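Local coordinates for protein mitogen (Streptococcus dysgalactiae, PDB 2J4X) that acts as a bacterial superantigen of the staphylococcal/streptococcal toxin family, binds a zinc ion and probably has toxin activity, at residues I170-N175 with E192-S197; I128-K133 with F137-V142; V142-S147 with F202-N207; I154-H159 with D181-P186. All blocks are in the same frame, centred on the assembly; numbering follows the deposited sequence.

Contact 1 of 4, residues I170-N175 with E192-S197; sequences IHYKDN and ETIDMS. With ZN (zinc ion), chain B.
With CG anti to its carbonyl carbon (chi1 -71°) and the rest of its chain fully extended, K173 carries its ammonium group across to the backbone of S197, while I170 is extended to CD1 and I194 bends at its second torsion, which lets their CD1 methyls meet. In the lysine bond K173 NZ is 2.8 Å from S197 O, with a C=O...N angle of 151° and the donor tilted 23° from the carbonyl plane. A long, flexible cation suits this exposed position, for its methylenes span the gap between the two backbones. The isoleucines meet tip to tip, CD1 of I170 lying 3.7 Å from CD1 of I194, and Y172 crosses I194 at about a right angle with its OH 3.5 Å from I194 CD1. In the beta-grasp domain this joins the end of strand 166-172 to the short strand 193-195, and F137 of helix 137-150 touches both isoleucines. CG2 of I170 rests against one face of the Y172 ring, toward its rim. Beyond strand 193-195 the chain turns through an Asx turn: D195 OD1 accepts from S197 OG at 2.6 Å and from S197 N at 3.1 Å, both from the same face of the carboxylate. H171, between I170 and Y172, binds the zinc ion through ND1 at 2.2 Å, with H201 and D203 completing the protein ligands.

Contact 2 of 4, residues I128-K133 with F137-V142; sequences ITFQNK and FQEIDV
Apolar packing joins F130 to I140, the far end of the ring resting on the first carbon of the isoleucine's longer branch: F130 CZ lies 3.8 Å from I140 CG1, and the two side chains cross at about a right angle. A flat aromatic group suits this buried position because it is long enough to bridge from strand to helix, and the beta-branched isoleucine presents a stiff, broad surface to it. This is the packing of helix 137-150 on the sheet of the beta-grasp domain, here on the outermost strand 126-132, with F202 of strand 199-206 touching both F130 and I140. The polar part of the contact is E139, whose carboxylate reaches the ring rim near its plane. E139 OE2 stands 3.6 Å from F130 CD2, and the ring and carboxylate planes are 38° apart. Such an edge carries the partly positive ring hydrogens, so an anion there is probably favourable. With CG anti to its backbone N (chi1 177°) and an extended chain, E139 runs past F130 in the opposite direction. Its OE2 also forms a salt bridge with R143, whose guanidinium group makes a cation-pi contact with F130 and donates from NH1 to T129 O.

Contact 3 of 4, residues V142-S147 with F202-N207; sequences VRLRKS and FDVYLN. With ZN (zinc ion), chain B.
L144 projects from helix 137-150 onto F202 and V204 of strand 199-206, a buried helix-on-sheet packing of the beta-grasp domain. CD1 of L144 lies 4.2 Å from F202 CB and 4.4 Å from V204 CG2, so a single methyl sits across two residues of the strand. The leucine holds CG anti to its backbone N (chi1 -178°), which sends the branched end out from the helix toward the sheet; chi2, at 147°, is away from the usual staggered values. F202 and V204, two apart on an extended strand, both turn their CB toward the helix, while D203 between them turns away. A leucine fits the helix side because its fork lies well beyond the backbone, and a valine suits the strand, where a beta-branched residue is readily accommodated. F202 keeps CG beside its backbone N, which turns the ring toward I128 of strand 126-132, so that L144 CD1 meets CB and comes obliquely to the ring. V204 has CG1 opposite its backbone N (chi1 -176°), and the other methyl, CG2, meets L144 CD1. Both distances are loose van der Waals contacts. On the other side of the same strand, the carboxylate of D203 shares the zinc ion with H171 and H201. D203 uses one oxygen for it: OD2 is 2.2 Å from the zinc ion, whereas OD1 stands back at 3.3 Å.

Contact 4 of 4, residues I154-H159 with D181-P186; sequences IKLYEH and DLFTHP
Two turns face each other, a type II beta turn from K155 to E158 and a type I turn from D181 to T184, with the CA atoms of Y157 and F183 8.6 Å apart. Y157 holds CG beside its backbone N (chi1 -52°), which carries the ring across to L182 and F183. Y157 OH is modelled 2.4 Å from L182 O, too short for an ordinary hydrogen bond; the direction fits a hydroxyl donating to the carbonyl, but the length is doubtful. The two rings make an edge-to-face pair: the edge of Y157 points at a face of F183, with centroids 5.6 Å apart and planes at 83°. L156 has CD1 4.2 Å from F183 CZ and CG 3.4 Å above the centre of the Y157 ring. Tyrosine suits its place: the ring takes L156 on a face, gives its edge to F183 and carries a hydroxyl at its end. F183 N donates to D181 OD1 in an Asx turn, and L10 of helix 7-14 packs on both rings. If the bond is real, a hydroxyl from one loop meets a main-chain carbonyl of the other inside a buried contact; R145, weakly bonded to Y157 OH, might strengthen it as a donor.

In the fold
All four contacts lie in the beta-grasp domain, and contacts 1 to 3 reach its five-stranded sheet. Along the chain contact 2 closes first; contact 3 follows and encloses contact 1 and contact 4, whose segments alternate. Contacts 2 and 3, centres about 12 Å apart, share V142 and use successive turns of helix 137-150. Contacts 1 and 2, centres about 11 Å apart, meet through M196 on F130 and a probable M196 N to K133 O bond. Contacts 3 and 4, centres about 9 Å apart, are tied by R145, which donates to T184 O. Contacts 1 and 3 place H171 and D203 on neighbouring strands, 166-172 and 199-206, so the helix-backed sheet carries the zinc site.

Contact 1 of 4, residues I170-N175 with E192-S197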
# COMPACT_ATOMS: atom_id res chain seq x y z
N ILE A 170 4.31 2.92 -11.30
CA ILE A 170 3.13 3.73 -11.54
C ILE A 170 3.56 4.49 -12.79
O ILE A 170 4.54 5.26 -12.74
CB ILE A 170 2.91 4.74 -10.39
CG1 ILE A 170 2.57 3.98 -9.11
CG2 ILE A 170 1.81 5.75 -10.77
CD1 ILE A 170 2.61 4.82 -7.86
N HIS A 171 2.88 4.26 -13.90
CA HIS A 171 3.24 4.94 -15.13
C HIS A 171 2.33 6.12 -15.32
O HIS A 171 1.14 5.97 -15.65
CB HIS A 171 3.17 4.02 -16.34
CG HIS A 171 4.07 4.44 -17.47
ND1 HIS A 171 4.74 3.54 -18.27
CD2 HIS A 171 4.41 5.67 -17.93
CE1 HIS A 171 5.47 4.19 -19.16
NE2 HIS A 171 5.28 5.49 -18.98
N TYR A 172 2.91 7.29 -15.07
CA TYR A 172 2.25 8.59 -15.15
C TYR A 172 1.91 8.98 -16.58
O TYR A 172 2.51 8.46 -17.53
CB TYR A 172 3.13 9.66 -14.49
CG TYR A 172 3.20 9.51 -12.98
CD1 TYR A 172 4.33 8.97 -12.35
CD2 TYR A 172 2.10 9.84 -12.17
CE1 TYR A 172 4.36 8.75 -10.97
CE2 TYR A 172 2.12 9.63 -10.78
CZ TYR A 172 3.25 9.08 -10.19
OH TYR A 172 3.27 8.83 -8.84
N LYS A 173 0.92 9.86 -16.72
CA LYS A 173 0.49 10.32 -18.02
C LYS A 173 1.57 11.17 -18.68
O LYS A 173 1.64 11.25 -19.91
CB LYS A 173 -0.80 11.10 -17.87
CG LYS A 173 -1.99 10.24 -17.52
CD LYS A 173 -3.20 11.09 -17.23
CE LYS A 173 -4.42 10.25 -16.93
NZ LYS A 173 -5.62 11.08 -16.64
N ASP A 174 2.42 11.78 -17.87
CA ASP A 174 3.51 12.60 -18.39
C ASP A 174 4.72 11.72 -18.69
O ASP A 174 5.85 12.18 -18.73
CB ASP A 174 3.91 13.68 -17.38
CG ASP A 174 4.69 13.12 -16.21
OD1 ASP A 174 5.11 13.92 -15.35
OD2 ASP A 174 4.89 11.89 -16.16
N ASN A 175 4.46 10.43 -18.87
CA ASN A 175 5.49 9.46 -19.19
C ASN A 175 6.54 9.14 -18.10
O ASN A 175 7.39 8.26 -18.28
CB ASN A 175 6.19 9.89 -20.49
CG ASN A 175 6.95 8.75 -21.14
OD1 ASN A 175 6.43 7.64 -21.30
ND2 ASN A 175 8.20 9.02 -21.53
N GLU A 192 3.28 8.96 1.80
CA GLU A 192 3.41 9.44 0.43
C GLU A 192 2.04 9.22 -0.20
O GLU A 192 1.43 8.18 0.03
CB GLU A 192 4.47 8.62 -0.31
CG GLU A 192 5.14 9.36 -1.45
CD GLU A 192 5.95 8.46 -2.39
OE1 GLU A 192 6.52 7.44 -1.91
OE2 GLU A 192 6.02 8.79 -3.61
N THR A 193 1.53 10.21 -0.94
CA THR A 193 0.23 10.11 -1.62
C THR A 193 0.38 10.26 -3.16
O THR A 193 1.23 11.00 -3.64
CB THR A 193 -0.77 11.18 -1.13
OG1 THR A 193 -0.16 12.46 -1.19
CG2 THR A 193 -1.20 10.91 0.31
N ILE A 194 -0.44 9.54 -3.92
CA ILE A 194 -0.36 9.59 -5.37
C ILE A 194 -1.57 10.34 -5.89
O ILE A 194 -2.67 10.16 -5.40
CB ILE A 194 -0.36 8.14 -5.96
CG1 ILE A 194 0.77 7.32 -5.33
CG2 ILE A 194 -0.17 8.17 -7.49
CD1 ILE A 194 2.17 7.80 -5.68
N ASP A 195 -1.37 11.20 -6.89
CA ASP A 195 -2.49 11.94 -7.49
C ASP A 195 -2.98 11.00 -8.56
O ASP A 195 -2.33 10.86 -9.60
CB ASP A 195 -2.00 13.23 -8.15
CG ASP A 195 -3.14 14.13 -8.63
OD1 ASP A 195 -4.22 13.60 -9.02
OD2 ASP A 195 -2.95 15.37 -8.64
N MET A 196 -4.12 10.37 -8.34
CA MET A 196 -4.59 9.40 -9.31
C MET A 196 -4.90 9.95 -10.70
O MET A 196 -4.82 9.20 -11.69
CB MET A 196 -5.79 8.63 -8.74
CG MET A 196 -5.47 7.78 -7.49
SD MET A 196 -4.02 6.70 -7.69
CE MET A 196 -4.57 5.60 -8.95
N SER A 197 -5.21 11.24 -10.79
CA SER A 197 -5.53 11.86 -12.08
C SER A 197 -4.33 11.94 -13.02
O SER A 197 -4.50 12.03 -14.23
CB SER A 197 -6.15 13.27 -11.90
OG SER A 197 -5.24 14.19 -11.33
ZN ZN B . 3.75 1.72 -19.05

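Contact 2 of 4, residues I128-K133 with F137-V142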
# COMPACT_ATOMS: atom_id res chain seq x y z
N ILE A 128 -7.28 -2.03 -10.88
CA ILE A 128 -7.46 -1.70 -9.46
C ILE A 128 -8.31 -0.44 -9.51
O ILE A 128 -7.98 0.52 -10.21
CB ILE A 128 -6.13 -1.36 -8.71
CG1 ILE A 128 -5.15 -2.54 -8.76
CG2 ILE A 128 -6.44 -1.05 -7.24
CD1 ILE A 128 -3.77 -2.23 -8.12
N THR A 129 -9.40 -0.46 -8.76
CA THR A 129 -10.30 0.68 -8.72
C THR A 129 -10.11 1.58 -7.49
O THR A 129 -9.97 1.09 -6.37
CB THR A 129 -11.78 0.20 -8.79
OG1 THR A 129 -12.04 -0.39 -10.08
CG2 THR A 129 -12.74 1.36 -8.57
N PHE A 130 -10.08 2.90 -7.74
CA PHE A 130 -9.94 3.95 -6.71
C PHE A 130 -11.09 4.97 -6.85
O PHE A 130 -11.58 5.22 -7.95
CB PHE A 130 -8.62 4.70 -6.83
CG PHE A 130 -7.42 3.81 -6.82
CD1 PHE A 130 -6.92 3.29 -8.00
CD2 PHE A 130 -6.79 3.49 -5.63
CE1 PHE A 130 -5.79 2.45 -8.00
CE2 PHE A 130 -5.67 2.66 -5.62
CZ PHE A 130 -5.18 2.14 -6.81
N GLN A 131 -11.51 5.54 -5.73
CA GLN A 131 -12.59 6.51 -5.79
C GLN A 131 -12.24 7.90 -5.24
O GLN A 131 -13.13 8.75 -5.09
CB GLN A 131 -13.83 5.96 -5.09
CG GLN A 131 -13.61 5.61 -3.66
CD GLN A 131 -14.78 4.84 -3.10
OE1 GLN A 131 -15.82 5.41 -2.78
NE2 GLN A 131 -14.61 3.52 -3.00
N ASN A 132 -10.94 8.13 -4.96
CA ASN A 132 -10.41 9.41 -4.48
C ASN A 132 -9.26 9.84 -5.38
O ASN A 132 -8.50 9.00 -5.88
CB ASN A 132 -9.92 9.31 -3.05
CG ASN A 132 -11.06 9.20 -2.09
OD1 ASN A 132 -11.90 10.09 -2.03
ND2 ASN A 132 -11.11 8.10 -1.32
N LYS A 133 -9.14 11.15 -5.59
CA LYS A 133 -8.10 11.70 -6.45
C LYS A 133 -6.74 11.45 -5.84
O LYS A 133 -5.73 11.27 -6.54
CB LYS A 133 -8.31 13.20 -6.61
CG LYS A 133 -7.31 13.89 -7.52
CD LYS A 133 -7.65 15.35 -7.68
CE LYS A 133 -7.13 15.84 -9.00
NZ LYS A 133 -7.73 15.03 -10.10
N PHE A 137 0.46 5.88 -1.47
CA PHE A 137 1.24 4.93 -2.25
C PHE A 137 1.12 3.56 -1.53
O PHE A 137 1.08 2.51 -2.19
CB PHE A 137 2.71 5.37 -2.30
CG PHE A 137 3.64 4.30 -2.82
CD1 PHE A 137 3.65 3.95 -4.16
CD2 PHE A 137 4.47 3.59 -1.94
CE1 PHE A 137 4.46 2.93 -4.62
CE2 PHE A 137 5.29 2.56 -2.40
CZ PHE A 137 5.27 2.24 -3.74
N GLN A 138 1.07 3.57 -0.20
CA GLN A 138 0.95 2.34 0.56
C GLN A 138 -0.26 1.53 0.12
O GLN A 138 -0.17 0.30 0.00
CB GLN A 138 0.84 2.61 2.06
CG GLN A 138 0.53 1.32 2.81
CD GLN A 138 0.46 1.48 4.32
OE1 GLN A 138 0.36 0.50 5.05
NE2 GLN A 138 0.53 2.72 4.79
N GLU A 139 -1.39 2.22 -0.11
CA GLU A 139 -2.62 1.56 -0.55
C GLU A 139 -2.45 0.89 -1.91
O GLU A 139 -2.82 -0.28 -2.08
CB GLU A 139 -3.79 2.54 -0.64
CG GLU A 139 -5.07 1.85 -1.17
CD GLU A 139 -6.25 2.77 -1.34
OE1 GLU A 139 -6.36 3.78 -0.62
OE2 GLU A 139 -7.10 2.46 -2.19
N ILE A 140 -1.92 1.63 -2.89
CA ILE A 140 -1.66 1.07 -4.22
C ILE A 140 -0.71 -0.13 -4.11
O ILE A 140 -0.99 -1.20 -4.65
CB ILE A 140 -0.97 2.10 -5.14
CG1 ILE A 140 -1.87 3.32 -5.32
CG2 ILE A 140 -0.62 1.46 -6.47
CD1 ILE A 140 -1.24 4.42 -6.17
N ASP A 141 0.41 0.05 -3.41
CA ASP A 141 1.42 -1.00 -3.28
C ASP A 141 0.87 -2.27 -2.66
O ASP A 141 1.08 -3.36 -3.19
CB ASP A 141 2.61 -0.47 -2.48
CG ASP A 141 3.85 -1.36 -2.60
OD1 ASP A 141 4.08 -1.91 -3.70
OD2 ASP A 141 4.60 -1.51 -1.62
N VAL A 142 0.16 -2.12 -1.54
CA VAL A 142 -0.44 -3.25 -0.84
C VAL A 142 -1.53 -3.96 -1.65
O VAL A 142 -1.60 -5.18 -1.68
CB VAL A 142 -1.03 -2.80 0.52
CG1 VAL A 142 -1.93 -3.91 1.11
CG2 VAL A 142 0.12 -2.42 1.49

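Contact 3 of 4, residues V142-S147 with F202-N207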
# COMPACT_ATOMS: atom_id res chain seq x y z
N VAL A 142 0.16 -2.12 -1.54
CA VAL A 142 -0.44 -3.25 -0.84
C VAL A 142 -1.53 -3.96 -1.65
O VAL A 142 -1.60 -5.18 -1.68
CB VAL A 142 -1.03 -2.80 0.52
CG1 VAL A 142 -1.93 -3.91 1.11
CG2 VAL A 142 0.12 -2.42 1.49
N ARG A 143 -2.42 -3.21 -2.29
CA ARG A 143 -3.46 -3.84 -3.09
C ARG A 143 -2.84 -4.52 -4.33
O ARG A 143 -3.28 -5.61 -4.76
CB ARG A 143 -4.50 -2.79 -3.50
CG ARG A 143 -5.26 -2.18 -2.32
CD ARG A 143 -6.26 -1.12 -2.79
NE ARG A 143 -7.29 -1.67 -3.67
CZ ARG A 143 -8.20 -0.94 -4.32
NH1 ARG A 143 -8.20 0.37 -4.18
NH2 ARG A 143 -9.10 -1.51 -5.09
N LEU A 144 -1.81 -3.90 -4.91
CA LEU A 144 -1.17 -4.47 -6.09
C LEU A 144 -0.49 -5.77 -5.72
O LEU A 144 -0.58 -6.75 -6.47
CB LEU A 144 -0.15 -3.49 -6.70
CG LEU A 144 0.55 -3.97 -7.98
CD1 LEU A 144 0.85 -2.80 -8.89
CD2 LEU A 144 1.82 -4.72 -7.62
N ARG A 145 0.19 -5.79 -4.58
CA ARG A 145 0.88 -7.00 -4.15
C ARG A 145 -0.11 -8.11 -3.81
O ARG A 145 0.09 -9.25 -4.22
CB ARG A 145 1.78 -6.72 -2.94
CG ARG A 145 2.99 -5.89 -3.27
CD ARG A 145 3.78 -5.51 -2.04
NE ARG A 145 4.75 -4.47 -2.33
CZ ARG A 145 6.06 -4.57 -2.12
NH1 ARG A 145 6.59 -5.67 -1.62
NH2 ARG A 145 6.84 -3.54 -2.40
N LYS A 146 -1.19 -7.78 -3.09
CA LYS A 146 -2.22 -8.75 -2.71
C LYS A 146 -2.89 -9.36 -3.95
O LYS A 146 -3.19 -10.55 -3.98
CB LYS A 146 -3.25 -8.10 -1.79
CG LYS A 146 -2.80 -8.01 -0.34
CD LYS A 146 -3.84 -7.26 0.52
CE LYS A 146 -3.49 -7.19 2.00
NZ LYS A 146 -3.72 -8.47 2.69
N SER A 147 -3.12 -8.54 -4.96
CA SER A 147 -3.72 -9.02 -6.20
C SER A 147 -2.75 -10.03 -6.88
O SER A 147 -3.18 -11.05 -7.43
CB SER A 147 -4.00 -7.82 -7.11
OG SER A 147 -4.30 -8.22 -8.44
N PHE A 202 -0.48 0.91 -14.30
CA PHE A 202 0.53 0.28 -13.45
C PHE A 202 1.24 -0.80 -14.27
O PHE A 202 0.58 -1.53 -15.01
CB PHE A 202 -0.10 -0.38 -12.22
CG PHE A 202 -0.81 0.58 -11.30
CD1 PHE A 202 -1.98 0.20 -10.66
CD2 PHE A 202 -0.31 1.87 -11.11
CE1 PHE A 202 -2.67 1.09 -9.83
CE2 PHE A 202 -0.99 2.77 -10.29
CZ PHE A 202 -2.17 2.38 -9.65
N ASP A 203 2.57 -0.88 -14.15
CA ASP A 203 3.36 -1.88 -14.86
C ASP A 203 4.07 -2.82 -13.90
O ASP A 203 4.77 -2.38 -13.00
CB ASP A 203 4.42 -1.22 -15.74
CG ASP A 203 3.83 -0.56 -16.97
OD1 ASP A 203 3.04 -1.21 -17.71
OD2 ASP A 203 4.17 0.62 -17.20
N VAL A 204 3.89 -4.12 -14.11
CA VAL A 204 4.51 -5.12 -13.25
C VAL A 204 5.59 -5.85 -14.04
O VAL A 204 5.30 -6.37 -15.11
CB VAL A 204 3.46 -6.11 -12.76
CG1 VAL A 204 4.09 -7.09 -11.80
CG2 VAL A 204 2.30 -5.37 -12.11
N TYR A 205 6.82 -5.87 -13.54
CA TYR A 205 7.94 -6.53 -14.24
C TYR A 205 8.46 -7.74 -13.52
O TYR A 205 9.40 -7.64 -12.72
CB TYR A 205 9.10 -5.55 -14.44
CG TYR A 205 8.69 -4.39 -15.30
CD1 TYR A 205 8.22 -3.20 -14.73
CD2 TYR A 205 8.70 -4.51 -16.68
CE1 TYR A 205 7.77 -2.15 -15.53
CE2 TYR A 205 8.25 -3.47 -17.49
CZ TYR A 205 7.79 -2.31 -16.91
OH TYR A 205 7.36 -1.31 -17.74
N LEU A 206 7.87 -8.89 -13.83
CA LEU A 206 8.24 -10.15 -13.20
C LEU A 206 9.59 -10.72 -13.66
O LEU A 206 9.91 -10.72 -14.85
CB LEU A 206 7.13 -11.17 -13.41
CG LEU A 206 5.75 -10.68 -12.93
CD1 LEU A 206 4.74 -11.80 -13.07
CD2 LEU A 206 5.84 -10.19 -11.50
N ASN A 207 10.37 -11.17 -12.69
CA ASN A 207 11.68 -11.75 -12.93
C ASN A 207 12.57 -10.81 -13.71
O ASN A 207 13.23 -11.22 -14.65
CB ASN A 207 11.54 -13.08 -13.67
CG ASN A 207 10.86 -14.13 -12.83
OD1 ASN A 207 9.93 -14.78 -13.28
ND2 ASN A 207 11.32 -14.31 -11.61
ZN ZN B . 3.75 1.72 -19.05

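Contact 4 of 4, residues I154-H159 with D181-P186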
# COMPACT_ATOMS: atom_id res chain seq x y z
N ILE A 154 0.72 -16.44 -10.93
CA ILE A 154 1.87 -15.83 -10.26
C ILE A 154 2.17 -16.28 -8.82
O ILE A 154 3.34 -16.57 -8.50
CB ILE A 154 1.77 -14.28 -10.34
CG1 ILE A 154 1.64 -13.85 -11.82
CG2 ILE A 154 3.01 -13.65 -9.69
CD1 ILE A 154 1.03 -12.46 -12.05
N LYS A 155 1.15 -16.37 -7.95
CA LYS A 155 1.38 -16.78 -6.55
C LYS A 155 2.58 -16.04 -5.96
O LYS A 155 3.55 -16.67 -5.50
CB LYS A 155 1.65 -18.30 -6.45
CG LYS A 155 0.51 -19.20 -6.88
CD LYS A 155 0.93 -20.67 -6.77
CE LYS A 155 -0.13 -21.63 -7.35
NZ LYS A 155 -0.03 -21.85 -8.84
N LEU A 156 2.53 -14.72 -5.97
CA LEU A 156 3.63 -13.92 -5.45
C LEU A 156 3.92 -14.30 -4.00
O LEU A 156 3.00 -14.49 -3.20
CB LEU A 156 3.27 -12.42 -5.56
CG LEU A 156 4.31 -11.34 -5.23
CD1 LEU A 156 5.56 -11.53 -6.09
CD2 LEU A 156 3.70 -9.96 -5.46
N TYR A 157 5.21 -14.45 -3.69
CA TYR A 157 5.73 -14.78 -2.34
C TYR A 157 5.52 -16.22 -1.86
O TYR A 157 5.86 -16.57 -0.73
CB TYR A 157 5.22 -13.78 -1.28
CG TYR A 157 5.43 -12.30 -1.64
CD1 TYR A 157 6.59 -11.88 -2.33
CD2 TYR A 157 4.46 -11.34 -1.35
CE1 TYR A 157 6.75 -10.53 -2.72
CE2 TYR A 157 4.62 -9.99 -1.74
CZ TYR A 157 5.76 -9.60 -2.42
OH TYR A 157 5.87 -8.31 -2.83
N GLU A 158 4.95 -17.04 -2.73
CA GLU A 158 4.76 -18.45 -2.39
C GLU A 158 6.09 -19.16 -2.65
O GLU A 158 6.85 -18.78 -3.54
CB GLU A 158 3.64 -19.09 -3.23
CG GLU A 158 2.23 -18.82 -2.72
CD GLU A 158 2.08 -19.11 -1.22
OE1 GLU A 158 1.32 -18.37 -0.55
OE2 GLU A 158 2.71 -20.08 -0.72
N HIS A 159 6.39 -20.18 -1.86
CA HIS A 159 7.61 -20.95 -1.99
C HIS A 159 7.77 -21.40 -3.45
O HIS A 159 8.86 -21.36 -4.03
CB HIS A 159 7.51 -22.17 -1.08
CG HIS A 159 8.75 -23.01 -1.05
ND1 HIS A 159 9.92 -22.59 -0.47
CD2 HIS A 159 8.98 -24.26 -1.51
CE1 HIS A 159 10.83 -23.54 -0.58
NE2 HIS A 159 10.29 -24.56 -1.20
N ASP A 181 10.56 -2.01 -5.79
CA ASP A 181 11.05 -3.39 -5.76
C ASP A 181 10.00 -4.21 -5.03
O ASP A 181 9.68 -3.92 -3.88
CB ASP A 181 12.38 -3.46 -5.00
CG ASP A 181 13.10 -4.76 -5.21
OD1 ASP A 181 12.44 -5.78 -5.44
OD2 ASP A 181 14.33 -4.77 -5.11
N LEU A 182 9.46 -5.23 -5.71
CA LEU A 182 8.43 -6.11 -5.15
C LEU A 182 8.93 -7.03 -4.06
O LEU A 182 8.14 -7.71 -3.42
CB LEU A 182 7.82 -6.97 -6.25
CG LEU A 182 6.76 -6.34 -7.16
CD1 LEU A 182 6.32 -7.34 -8.25
CD2 LEU A 182 5.57 -5.91 -6.28
N PHE A 183 10.25 -7.07 -3.88
CA PHE A 183 10.87 -7.91 -2.88
C PHE A 183 11.49 -7.11 -1.74
O PHE A 183 12.45 -7.54 -1.11
CB PHE A 183 11.90 -8.85 -3.54
CG PHE A 183 11.25 -10.01 -4.24
CD1 PHE A 183 10.62 -9.83 -5.46
CD2 PHE A 183 11.12 -11.24 -3.59
CE1 PHE A 183 9.84 -10.85 -6.02
CE2 PHE A 183 10.35 -12.25 -4.14
CZ PHE A 183 9.71 -12.05 -5.35
N THR A 184 10.92 -5.93 -1.51
CA THR A 184 11.33 -5.02 -0.45
C THR A 184 10.07 -4.58 0.31
O THR A 184 8.95 -4.80 -0.16
CB THR A 184 12.06 -3.74 -0.99
OG1 THR A 184 11.16 -2.93 -1.74
CG2 THR A 184 13.21 -4.10 -1.88
N HIS A 185 10.27 -3.99 1.48
CA HIS A 185 9.16 -3.47 2.28
C HIS A 185 9.34 -1.95 2.33
O HIS A 185 10.14 -1.44 3.11
CB HIS A 185 9.17 -4.02 3.71
CG HIS A 185 7.94 -3.68 4.48
ND1 HIS A 185 7.26 -2.49 4.31
CD2 HIS A 185 7.24 -4.38 5.40
CE1 HIS A 185 6.19 -2.47 5.09
NE2 HIS A 185 6.16 -3.60 5.76
N PRO A 186 8.61 -1.20 1.49
CA PRO A 186 8.79 0.25 1.53
C PRO A 186 8.54 0.84 2.92
O PRO A 186 7.93 0.19 3.77
CB PRO A 186 7.77 0.75 0.50
CG PRO A 186 7.69 -0.36 -0.48
CD PRO A 186 7.67 -1.59 0.42